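Local coordinates for hypothetical protein TTHA1254 (Thermus thermophilus, PDB 2D4P) that is of unknown function but adopts the GNAT acetyltransferase fold and may therefore transfer acyl groups, at residues M1-P5 / E74-L79; D10-L14 / F38-E42; R16-R21 / R67-R71; T34-F38 / A82-A87; A50-A54 / V63-R67. All coordinates share one frame; numbering follows the deposited sequence.

Contact 1 of 5, residues M1-P5 / E74-L79; sequences MRFRP and EALRGL
Phe3 sets its CG anti to the carbonyl carbon (chi1 -51°) and Met1 sets its CG anti to the backbone N (chi1 -159°), and with these torsions Phe3 on strand 2-4 and Met1 just before it both reach helix 73-89. The contact is helix-on-sheet packing of the GNAT fold: an edge strand of the central sheet meets the early turns of the helix that follows strand 61-70, with segment axes approaching to 8.8 Å. The Phe3 ring lies with one face over Gly78, whose CA sits 3.4 Å from Phe3 CZ, displaced from the ring centre toward the rim, in a CH-pi contact. Gly78 makes this closeness possible, since a CB in standard geometry would fall only 1.9 Å from Phe3 CZ. Ala75 O approaches the ring obliquely, 3.6 Å from Phe3 CE1, and Leu79 CD2 reaches Phe3 CD1 at 4.1 Å, so the ring bridges one full helical turn. An alanine at Phe3 would remove the ring and is likely to open a gap over Gly78 and cost Leu79 CD2 its contact with strand 2-4. No hydrogen bond crosses between the two segments, so the fit rests on shape and apolar contact. Strand 2-4 is held to the sheet by backbone bonds to strand 38-42, while the inner side of the helix, through Leu76 and Leu79, meets Ile68. At the exposed end, Met1 and Glu74 come from opposite directions; the Met1 chain bends at its last torsion, and Met1 SD rests 3.8 Å from Ala75 CB.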
# COMPACT_ATOMS: atom_id res chain seq x y z
N MET A 1 6.50 0.73 16.90
CA MET A 1 5.77 0.98 15.62
C MET A 1 4.41 0.33 15.55
O MET A 1 4.25 -0.83 15.92
CB MET A 1 6.58 0.55 14.41
CG MET A 1 6.05 1.28 13.20
SD MET A 1 6.96 1.13 11.76
CE MET A 1 8.58 1.64 12.25
N ARG A 2 3.43 1.08 15.05
CA ARG A 2 2.06 0.59 14.95
C ARG A 2 1.46 0.91 13.59
O ARG A 2 1.91 1.83 12.90
CB ARG A 2 1.16 1.19 16.06
CG ARG A 2 1.53 0.78 17.47
CD ARG A 2 1.37 -0.70 17.78
NE ARG A 2 1.76 -0.96 19.18
CZ ARG A 2 3.02 -1.19 19.59
NH1 ARG A 2 4.05 -1.18 18.75
NH2 ARG A 2 3.25 -1.41 20.88
N PHE A 3 0.42 0.15 13.25
CA PHE A 3 -0.23 0.20 11.96
C PHE A 3 -1.73 0.33 12.13
O PHE A 3 -2.37 -0.48 12.81
CB PHE A 3 0.15 -1.06 11.16
CG PHE A 3 1.63 -1.27 11.12
CD1 PHE A 3 2.40 -0.70 10.11
CD2 PHE A 3 2.27 -1.99 12.12
CE1 PHE A 3 3.79 -0.87 10.10
CE2 PHE A 3 3.63 -2.15 12.14
CZ PHE A 3 4.41 -1.58 11.14
N ARG A 4 -2.31 1.38 11.54
CA ARG A 4 -3.71 1.69 11.76
C ARG A 4 -4.36 2.31 10.54
O ARG A 4 -3.68 2.82 9.65
CB ARG A 4 -3.87 2.65 12.96
CG ARG A 4 -3.15 4.00 12.80
CD ARG A 4 -3.49 4.96 13.95
NE ARG A 4 -2.84 6.27 13.84
CZ ARG A 4 -3.27 7.29 13.09
NH1 ARG A 4 -4.37 7.19 12.35
NH2 ARG A 4 -2.61 8.44 13.11
N PRO A 5 -5.70 2.27 10.52
CA PRO A 5 -6.45 3.02 9.51
C PRO A 5 -6.15 4.48 9.74
O PRO A 5 -5.88 4.91 10.87
CB PRO A 5 -7.91 2.76 9.86
CG PRO A 5 -7.86 1.47 10.59
CD PRO A 5 -6.60 1.58 11.44
N GLU A 74 11.15 -2.22 8.27
CA GLU A 74 10.18 -2.52 9.30
C GLU A 74 8.81 -1.88 8.99
O GLU A 74 7.78 -2.54 9.09
CB GLU A 74 10.69 -2.11 10.69
CG GLU A 74 9.72 -2.43 11.81
CD GLU A 74 10.11 -1.90 13.17
OE1 GLU A 74 11.18 -1.27 13.29
OE2 GLU A 74 9.31 -2.10 14.13
N ALA A 75 8.79 -0.61 8.62
CA ALA A 75 7.52 0.06 8.29
C ALA A 75 6.85 -0.62 7.08
O ALA A 75 5.65 -0.91 7.06
CB ALA A 75 7.76 1.52 8.04
N LEU A 76 7.64 -0.89 6.06
CA LEU A 76 7.10 -1.48 4.83
C LEU A 76 6.53 -2.86 5.10
O LEU A 76 5.46 -3.20 4.61
CB LEU A 76 8.20 -1.52 3.77
CG LEU A 76 8.61 -0.15 3.24
CD1 LEU A 76 9.91 -0.28 2.38
CD2 LEU A 76 7.51 0.52 2.44
N ARG A 77 7.26 -3.67 5.87
CA ARG A 77 6.79 -5.01 6.21
C ARG A 77 5.47 -4.99 6.96
O ARG A 77 4.56 -5.77 6.66
CB ARG A 77 7.83 -5.78 7.02
CG ARG A 77 9.01 -6.27 6.25
CD ARG A 77 9.92 -7.14 7.10
NE ARG A 77 9.23 -8.36 7.53
CZ ARG A 77 9.76 -9.27 8.35
NH1 ARG A 77 10.99 -9.12 8.82
NH2 ARG A 77 9.07 -10.33 8.69
N GLY A 78 5.35 -4.10 7.95
CA GLY A 78 4.16 -4.05 8.77
C GLY A 78 2.96 -3.57 7.98
O GLY A 78 1.84 -4.04 8.19
N LEU A 79 3.19 -2.62 7.07
CA LEU A 79 2.13 -2.17 6.17
C LEU A 79 1.65 -3.33 5.27
O LEU A 79 0.44 -3.56 5.10
CB LEU A 79 2.59 -1.00 5.33
CG LEU A 79 2.78 0.33 6.07
CD1 LEU A 79 3.60 1.28 5.27
CD2 LEU A 79 1.45 0.94 6.47

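Contact 2 of 5, residues D10-L14 / F38-E42; sequences DLDRL and FLAEE
A largely buried salt-bridge network of Asp10, Arg13 and Glu41 ties the start of helix 11-16 to strand 38-42, on the sheet face turned away from helix 73-89. The alternation along the strand is the evidence: Leu39 and Glu41 point toward the short helix, whereas Phe38 and Ala40 meet helix 73-89. Arg13, extended from CG to NE, crosses Leu39 at about a right angle, its CD 4.1 Å from Leu39 CD2. Beyond this, Arg13 NE comes within 3.5 Å of Glu41 OE2, but the oxygen lies well out of the guanidinium plane and no N-H points at it, so this is a pairing of charges only. The directed link runs through one water in the guanidinium plane, which accepts from Arg13 NE at 2.9 Å and donates to Glu41 OE2 at 2.7 Å. Arg13 NH1 also pairs with Asp10 OD1, 3.3 Å away. Next to the charged groups, Leu14 CD2 touches Leu39 CD1 at 3.7 Å. The strongest partner of both Asp10 and Glu41 is Arg4 on strand 2-4. Two carboxylates with their closest oxygens 4.9 Å apart, Asp10 OD1 and Glu41 OE2, thus share two arginines, an arrangement that would probably keep both acids ionised although buried.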
# COMPACT_ATOMS: atom_id res chain seq x y z
N ASP A 10 -5.31 12.78 9.44
CA ASP A 10 -3.98 12.30 9.10
C ASP A 10 -3.45 12.80 7.76
O ASP A 10 -2.39 12.38 7.32
CB ASP A 10 -4.02 10.78 9.03
CG ASP A 10 -4.26 10.15 10.36
OD1 ASP A 10 -3.61 10.53 11.36
OD2 ASP A 10 -5.08 9.23 10.51
N LEU A 11 -4.18 13.69 7.11
CA LEU A 11 -3.74 14.17 5.81
C LEU A 11 -2.27 14.70 5.80
O LEU A 11 -1.45 14.27 4.98
CB LEU A 11 -4.75 15.20 5.28
CG LEU A 11 -4.48 15.75 3.87
CD1 LEU A 11 -4.50 14.65 2.84
CD2 LEU A 11 -5.51 16.83 3.57
N ASP A 12 -1.91 15.57 6.75
CA ASP A 12 -0.53 16.06 6.87
C ASP A 12 0.52 14.99 7.11
O ASP A 12 1.60 15.05 6.52
CB ASP A 12 -0.45 17.11 7.99
CG ASP A 12 -1.15 18.39 7.63
OD1 ASP A 12 -1.47 18.54 6.44
OD2 ASP A 12 -1.39 19.30 8.45
N ARG A 13 0.22 14.03 7.97
CA ARG A 13 1.09 12.90 8.24
C ARG A 13 1.35 12.10 6.97
O ARG A 13 2.49 11.73 6.70
CB ARG A 13 0.45 11.95 9.26
CG ARG A 13 0.40 12.44 10.67
CD ARG A 13 -0.23 11.39 11.57
NE ARG A 13 -0.18 11.70 12.99
CZ ARG A 13 -1.09 12.41 13.63
NH1 ARG A 13 -2.12 12.93 12.98
NH2 ARG A 13 -0.94 12.62 14.94
N LEU A 14 0.30 11.82 6.20
CA LEU A 14 0.47 11.11 4.94
C LEU A 14 1.39 11.89 4.01
O LEU A 14 2.30 11.33 3.42
CB LEU A 14 -0.85 10.85 4.24
CG LEU A 14 -1.80 9.84 4.92
CD1 LEU A 14 -3.01 9.61 3.98
CD2 LEU A 14 -1.10 8.56 5.17
N PHE A 38 -3.57 1.68 5.16
CA PHE A 38 -3.01 1.84 6.50
C PHE A 38 -1.94 2.91 6.59
O PHE A 38 -1.29 3.23 5.60
CB PHE A 38 -2.46 0.49 6.98
CG PHE A 38 -3.50 -0.55 7.07
CD1 PHE A 38 -3.78 -1.35 6.00
CD2 PHE A 38 -4.28 -0.65 8.23
CE1 PHE A 38 -4.79 -2.24 6.05
CE2 PHE A 38 -5.31 -1.59 8.31
CZ PHE A 38 -5.55 -2.40 7.22
N LEU A 39 -1.76 3.41 7.81
CA LEU A 39 -0.67 4.30 8.19
C LEU A 39 0.20 3.58 9.22
O LEU A 39 -0.33 2.88 10.10
CB LEU A 39 -1.27 5.57 8.83
CG LEU A 39 -0.34 6.65 9.41
CD1 LEU A 39 0.44 7.36 8.29
CD2 LEU A 39 -1.15 7.66 10.20
N ALA A 40 1.52 3.72 9.05
CA ALA A 40 2.51 3.26 10.01
C ALA A 40 3.04 4.46 10.79
O ALA A 40 3.30 5.51 10.20
CB ALA A 40 3.66 2.61 9.30
N GLU A 41 3.22 4.30 12.09
CA GLU A 41 3.66 5.36 12.99
C GLU A 41 4.61 4.78 14.02
O GLU A 41 4.32 3.73 14.53
CB GLU A 41 2.48 5.81 13.84
CG GLU A 41 1.60 6.80 13.21
CD GLU A 41 0.46 7.19 14.12
OE1 GLU A 41 0.01 6.45 15.06
OE2 GLU A 41 -0.03 8.28 13.87
N GLU A 42 5.68 5.50 14.36
CA GLU A 42 6.56 5.17 15.50
C GLU A 42 6.38 6.28 16.50
O GLU A 42 6.88 7.40 16.31
CB GLU A 42 8.03 5.10 15.06
CG GLU A 42 8.99 4.60 16.13
CD GLU A 42 8.90 3.10 16.30
OE1 GLU A 42 9.58 2.36 15.56
OE2 GLU A 42 8.13 2.68 17.17
O HOH W 1 2.09 9.94 13.37

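Contact 3 of 5, residues R16-R21 / R67-R71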
# COMPACT_ATOMS: atom_id res chain seq x y z
N ARG A 16 3.57 14.13 4.72
CA ARG A 16 4.96 14.14 5.21
C ARG A 16 5.74 12.93 4.66
O ARG A 16 6.97 13.00 4.54
CB ARG A 16 5.01 14.15 6.74
CG ARG A 16 5.01 15.54 7.34
CD ARG A 16 4.83 15.53 8.86
NE ARG A 16 6.02 14.98 9.50
CZ ARG A 16 6.10 14.59 10.78
NH1 ARG A 16 5.03 14.65 11.58
NH2 ARG A 16 7.25 14.11 11.25
N LEU A 17 5.03 11.84 4.35
CA LEU A 17 5.61 10.63 3.77
C LEU A 17 5.53 10.54 2.25
O LEU A 17 6.07 9.61 1.66
CB LEU A 17 4.91 9.39 4.33
CG LEU A 17 5.04 9.20 5.84
CD1 LEU A 17 3.87 8.37 6.36
CD2 LEU A 17 6.40 8.61 6.20
N ALA A 18 4.82 11.48 1.62
CA ALA A 18 4.43 11.35 0.22
C ALA A 18 5.42 11.98 -0.80
O ALA A 18 5.20 11.91 -2.00
CB ALA A 18 3.06 11.96 0.02
N GLY A 19 6.50 12.58 -0.29
CA GLY A 19 7.54 13.12 -1.13
C GLY A 19 6.97 14.15 -2.12
O GLY A 19 6.26 15.09 -1.73
N LYS A 20 7.28 13.96 -3.40
CA LYS A 20 6.89 14.91 -4.44
C LYS A 20 5.59 14.52 -5.11
O LYS A 20 5.26 15.05 -6.17
CB LYS A 20 8.01 15.04 -5.47
CG LYS A 20 9.26 15.65 -4.89
CD LYS A 20 10.40 15.64 -5.89
CE LYS A 20 11.66 16.14 -5.25
NZ LYS A 20 12.78 16.28 -6.24
N ARG A 21 4.88 13.55 -4.55
CA ARG A 21 3.60 13.08 -5.09
C ARG A 21 2.56 13.09 -3.97
O ARG A 21 2.34 12.10 -3.27
CB ARG A 21 3.74 11.69 -5.71
CG ARG A 21 4.63 11.65 -6.93
CD ARG A 21 5.05 10.25 -7.34
NE ARG A 21 3.94 9.29 -7.26
CZ ARG A 21 4.02 8.04 -6.78
NH1 ARG A 21 5.17 7.55 -6.30
NH2 ARG A 21 2.92 7.27 -6.78
N ARG A 67 -0.17 2.21 -3.91
CA ARG A 67 0.97 2.94 -3.46
C ARG A 67 1.42 2.49 -2.08
O ARG A 67 0.58 2.32 -1.20
CB ARG A 67 0.66 4.44 -3.39
CG ARG A 67 1.88 5.26 -3.10
CD ARG A 67 1.67 6.70 -3.36
NE ARG A 67 2.90 7.45 -3.10
CZ ARG A 67 2.92 8.77 -3.05
NH1 ARG A 67 1.79 9.45 -3.23
NH2 ARG A 67 4.06 9.40 -2.79
N ILE A 68 2.73 2.38 -1.91
CA ILE A 68 3.27 2.13 -0.57
C ILE A 68 4.51 3.00 -0.40
O ILE A 68 5.33 3.13 -1.32
CB ILE A 68 3.52 0.62 -0.32
CG1 ILE A 68 3.88 0.40 1.16
CG2 ILE A 68 4.62 0.04 -1.23
CD1 ILE A 68 4.01 -1.10 1.54
N GLU A 69 4.61 3.63 0.76
CA GLU A 69 5.73 4.44 1.13
C GLU A 69 6.15 4.04 2.52
O GLU A 69 5.30 3.71 3.36
CB GLU A 69 5.37 5.93 1.08
CG GLU A 69 4.87 6.44 -0.26
CD GLU A 69 5.89 6.35 -1.40
OE1 GLU A 69 7.09 6.20 -1.14
OE2 GLU A 69 5.47 6.46 -2.57
N GLY A 70 7.45 4.09 2.78
CA GLY A 70 7.95 3.75 4.10
C GLY A 70 9.41 4.10 4.34
O GLY A 70 10.23 4.01 3.44
N ARG A 71 9.70 4.48 5.58
CA ARG A 71 11.01 4.98 5.97
C ARG A 71 11.99 3.90 6.38
O ARG A 71 13.19 4.18 6.63
CB ARG A 71 10.82 5.96 7.10
CG ARG A 71 10.30 7.30 6.63
CD ARG A 71 10.86 8.45 7.46
NE ARG A 71 9.78 9.30 7.94
CZ ARG A 71 9.89 10.15 8.95
NH1 ARG A 71 11.04 10.29 9.61
NH2 ARG A 71 8.82 10.87 9.29
O HOH W 2 7.55 9.53 -0.62
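This is a polar surface contact in which Arg67, on strand 61-70, clamps the turn formed by Ala18 to Arg21 in the loop between helices 11-16 and 25-34. The turn is type II', and Arg67 grips two of its carbonyls from the guanidinium edge: NH1 donates to Arg21 O at 2.7 Å with a fairly straight 161° bond, while NH2 donates to Ala18 O at 2.9 Å. Ala18 O also accepts the turn's own bond from Arg21 N, the two donors arriving from opposite faces of its carbonyl plane. On the same strand, Arg67 NE binds the anti lone pair of Glu69 OE2 at 2.8 Å, which fixes the rotation of the guanidinium. Arg21, bent at its third torsion, folds back and lays its own guanidinium flat on that of Arg67, centres 4.0 Å apart and planes 22° from parallel; Glu69 probably offsets the like charge. A leucine in place of Arg67 would probably leave the carbonyls of Ala18 and Arg21 without their side-chain donor and Glu69 without its closest charge partner, and set the Arg21 guanidinium free to swing. Farther along, Leu17 CD2 meets the edge of the Arg71 guanidinium, which pairs with Glu45. Leu17 and Arg16 rest on Pro46 of strand 45-56, and across the sheet Ile68 faces helix 73-89.

Contact 4 of 5, residues T34-F38 / A82-A87; sequences TGHSF and AVVKSA
The Phe38 ring carries Ala82 CB over the centre of one face, 3.7 Å above the plane in a CH-pi contact, and has Ser86 OG near its plane at the edge; the His36 ring meets the same serine edge-on. In the GNAT fold these rings bind the loop after helix 25-34 and the start of strand 38-42 to helix 73-89. His36 ND1 donates to Ser86 OG at 2.8 Å along a nearly straight line of 169°, with the oxygen lying close to the imidazole plane. Ser86 can receive this bond because chi1 of 77° places OG between its backbone N and carbonyl carbon, from where it donates to Val83 O at 2.7 Å. The hydroxyl is therefore engaged on both sides, as acceptor from the histidine and donor to the helix, and Val83 O serves two donors, this OG and Ala87 N. Ser86 CB is in turn pressed against Gly35 O at 3.4 Å. Before the strand, Thr34 OG1 accepts from His36 N in an ST turn, and Gly35, with positive phi, is the first residue to depart from helical backbone angles. This turn and Ser37 are tied by side-chain hydrogen bonds to Ala52 on strand 45-56, while Val83 reaches across to Val63 and Val65. Phe38 CD1 also touches Val83 CG2 at 4.1 Å. The polar cost falls on His36 O, buried with no hydrogen-bonding partner in the model and facing the methyl Val83 CG2 at 3.5 Å.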
# COMPACT_ATOMS: atom_id res chain seq x y z
N THR A 34 -11.72 1.91 1.85
CA THR A 34 -11.50 0.55 1.28
C THR A 34 -11.47 -0.53 2.32
O THR A 34 -11.84 -1.68 2.05
CB THR A 34 -10.19 0.43 0.48
OG1 THR A 34 -9.08 0.75 1.34
CG2 THR A 34 -10.12 1.40 -0.70
N GLY A 35 -11.00 -0.18 3.52
CA GLY A 35 -10.64 -1.16 4.54
C GLY A 35 -9.34 -1.91 4.32
O GLY A 35 -9.04 -2.84 5.03
N HIS A 36 -8.55 -1.47 3.34
CA HIS A 36 -7.29 -2.10 2.94
C HIS A 36 -6.08 -1.16 3.04
O HIS A 36 -4.98 -1.56 2.71
CB HIS A 36 -7.41 -2.65 1.52
CG HIS A 36 -8.45 -3.72 1.38
ND1 HIS A 36 -8.40 -4.90 2.11
CD2 HIS A 36 -9.60 -3.77 0.67
CE1 HIS A 36 -9.45 -5.64 1.80
NE2 HIS A 36 -10.20 -4.97 0.94
N SER A 37 -6.30 0.06 3.50
CA SER A 37 -5.25 1.10 3.50
C SER A 37 -4.87 1.46 4.95
O SER A 37 -5.73 1.51 5.84
CB SER A 37 -5.75 2.33 2.75
OG SER A 37 -6.06 1.98 1.41
N PHE A 38 -3.57 1.68 5.16
CA PHE A 38 -3.01 1.84 6.50
C PHE A 38 -1.94 2.91 6.59
O PHE A 38 -1.29 3.23 5.60
CB PHE A 38 -2.46 0.49 6.98
CG PHE A 38 -3.50 -0.55 7.07
CD1 PHE A 38 -3.78 -1.35 6.00
CD2 PHE A 38 -4.28 -0.65 8.23
CE1 PHE A 38 -4.79 -2.24 6.05
CE2 PHE A 38 -5.31 -1.59 8.31
CZ PHE A 38 -5.55 -2.40 7.22
N ALA A 82 -0.43 -5.65 7.27
CA ALA A 82 -1.74 -5.10 7.59
C ALA A 82 -2.64 -5.24 6.35
O ALA A 82 -3.80 -5.61 6.45
CB ALA A 82 -1.62 -3.64 8.03
N VAL A 83 -2.08 -4.95 5.19
CA VAL A 83 -2.84 -5.12 3.95
C VAL A 83 -3.26 -6.59 3.76
O VAL A 83 -4.43 -6.87 3.46
CB VAL A 83 -2.08 -4.60 2.72
CG1 VAL A 83 -2.85 -4.98 1.46
CG2 VAL A 83 -1.86 -3.05 2.81
N VAL A 84 -2.32 -7.51 3.93
CA VAL A 84 -2.56 -8.95 3.76
C VAL A 84 -3.64 -9.39 4.73
O VAL A 84 -4.56 -10.11 4.34
CB VAL A 84 -1.25 -9.79 3.85
CG1 VAL A 84 -1.55 -11.27 4.00
CG2 VAL A 84 -0.41 -9.55 2.63
N LYS A 85 -3.51 -9.03 6.00
CA LYS A 85 -4.55 -9.39 6.98
C LYS A 85 -5.94 -8.90 6.54
O LYS A 85 -6.92 -9.66 6.60
CB LYS A 85 -4.23 -8.81 8.35
CG LYS A 85 -5.24 -9.23 9.40
CD LYS A 85 -4.89 -8.64 10.72
CE LYS A 85 -5.83 -9.15 11.80
NZ LYS A 85 -7.25 -8.86 11.49
N SER A 86 -6.03 -7.66 6.08
CA SER A 86 -7.30 -7.09 5.63
C SER A 86 -7.86 -7.85 4.40
O SER A 86 -9.07 -7.99 4.22
CB SER A 86 -7.15 -5.60 5.36
OG SER A 86 -6.50 -5.32 4.12
N ALA A 87 -6.96 -8.39 3.58
CA ALA A 87 -7.36 -9.19 2.44
C ALA A 87 -7.86 -10.56 2.89
O ALA A 87 -8.91 -11.03 2.45
CB ALA A 87 -6.19 -9.31 1.49

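Contact 5 of 5, residues A50-A54 / V63-R67; sequences ALAQA and VLVTR
Ala52 and Val65 pack closely in the buried part of this antiparallel hairpin between strands 45-56 and 61-70, whereas Gln53 and Thr66 meet at its more exposed side. In the tight part, Ala52 CB lies 3.9 Å from Val63 CG1 and 4.1 Å from Val65 CG2, and Ala52 and Val65 form a non-hydrogen-bonded pair with CA atoms 4.1 Å apart. Gln53 and Leu64 form the hydrogen-bonded pair, exchanging two backbone bonds. The regular register then breaks at a classic beta bulge, where Thr66 and Arg67 both face Leu51: Leu51 O accepts from Arg67 N at 3.2 Å and weakly from Thr66 N. A bulge on this strand is a feature of GNAT proteins. At the looser side, Gln53 holds CG between its backbone N and carbonyl carbon (chi1 67°), its side chain meets Thr66 at a slant, and NE2 donates in the amide plane to Thr66 OG1 at 3.3 Å, a long though straight bond of 169°. On one face of the sheet Ala50, Val63 and Val65 lie under Val83 of helix 73-89; on the other Leu51 and Gln53 meet Phe31 of helix 25-34, and strand 94-97 runs parallel beside strand 61-70.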
# COMPACT_ATOMS: atom_id res chain seq x y z
N ALA A 50 0.17 2.75 3.17
CA ALA A 50 -0.18 1.90 2.03
C ALA A 50 -1.58 2.27 1.57
O ALA A 50 -2.50 2.31 2.38
CB ALA A 50 -0.12 0.43 2.40
N LEU A 51 -1.72 2.58 0.28
CA LEU A 51 -3.02 2.82 -0.35
C LEU A 51 -3.33 1.59 -1.16
O LEU A 51 -2.60 1.26 -2.07
CB LEU A 51 -2.95 4.03 -1.28
CG LEU A 51 -2.41 5.29 -0.63
CD1 LEU A 51 -2.53 6.41 -1.65
CD2 LEU A 51 -3.09 5.64 0.69
N ALA A 52 -4.38 0.89 -0.77
CA ALA A 52 -4.76 -0.38 -1.38
C ALA A 52 -6.28 -0.48 -1.52
O ALA A 52 -7.03 0.15 -0.79
CB ALA A 52 -4.21 -1.56 -0.60
N GLN A 53 -6.71 -1.30 -2.47
CA GLN A 53 -8.13 -1.41 -2.80
C GLN A 53 -8.45 -2.74 -3.44
O GLN A 53 -7.59 -3.37 -4.08
CB GLN A 53 -8.58 -0.27 -3.74
CG GLN A 53 -7.94 -0.34 -5.11
CD GLN A 53 -8.30 0.88 -5.96
OE1 GLN A 53 -9.48 1.08 -6.28
NE2 GLN A 53 -7.31 1.71 -6.27
N ALA A 54 -9.71 -3.14 -3.29
CA ALA A 54 -10.22 -4.35 -3.90
C ALA A 54 -10.64 -4.13 -5.32
O ALA A 54 -11.34 -3.15 -5.65
CB ALA A 54 -11.37 -4.93 -3.11
N VAL A 63 -6.62 -7.64 -4.04
CA VAL A 63 -6.31 -6.36 -3.44
C VAL A 63 -5.04 -5.85 -4.09
O VAL A 63 -4.00 -6.49 -4.03
CB VAL A 63 -6.21 -6.46 -1.90
CG1 VAL A 63 -5.46 -5.21 -1.35
CG2 VAL A 63 -7.61 -6.53 -1.31
N LEU A 64 -5.15 -4.70 -4.78
CA LEU A 64 -4.01 -4.05 -5.37
C LEU A 64 -3.51 -2.92 -4.48
O LEU A 64 -4.28 -2.04 -4.06
CB LEU A 64 -4.41 -3.47 -6.72
CG LEU A 64 -3.30 -2.89 -7.58
CD1 LEU A 64 -2.18 -3.90 -7.93
CD2 LEU A 64 -3.95 -2.32 -8.87
N VAL A 65 -2.23 -2.98 -4.17
CA VAL A 65 -1.57 -1.90 -3.44
C VAL A 65 -1.11 -0.88 -4.50
O VAL A 65 -0.11 -1.08 -5.19
CB VAL A 65 -0.37 -2.40 -2.61
CG1 VAL A 65 0.21 -1.24 -1.81
CG2 VAL A 65 -0.74 -3.54 -1.68
N THR A 66 -1.86 0.18 -4.59
CA THR A 66 -1.68 1.25 -5.51
C THR A 66 -0.43 2.03 -5.21
O THR A 66 0.28 2.51 -6.11
CB THR A 66 -2.99 2.14 -5.41
OG1 THR A 66 -4.13 1.28 -5.67
CG2 THR A 66 -2.99 3.13 -6.44
N ARG A 67 -0.17 2.21 -3.91
CA ARG A 67 0.97 2.94 -3.46
C ARG A 67 1.42 2.49 -2.08
O ARG A 67 0.58 2.32 -1.20
CB ARG A 67 0.66 4.44 -3.39
CG ARG A 67 1.88 5.26 -3.10
CD ARG A 67 1.67 6.70 -3.36
NE ARG A 67 2.90 7.45 -3.10
CZ ARG A 67 2.92 8.77 -3.05
NH1 ARG A 67 1.79 9.45 -3.23
NH2 ARG A 67 4.06 9.40 -2.79

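Overall arrangement
One central sheet relates all five contacts. Contact 5 lies nearest the middle of the chain and joins its strands through backbone bonds and small apolar side chains. Contacts 1 and 4, both partly buried, use helix 73-89 on one face of the sheet: each sets a phenylalanine face against a small residue, but contact 4 adds a histidine-serine bond where contact 1 has no cross-segment bond. Contacts 2 and 3 lie on the other face; both rely on arginines, set against buried acids in contact 2 and gripping turn carbonyls at the surface in contact 3. Arg67 belongs to contacts 3 and 5, Phe38, which packs in contact 4, opens the strand segment of contact 2, and Arg4 links contact 1 to contact 2.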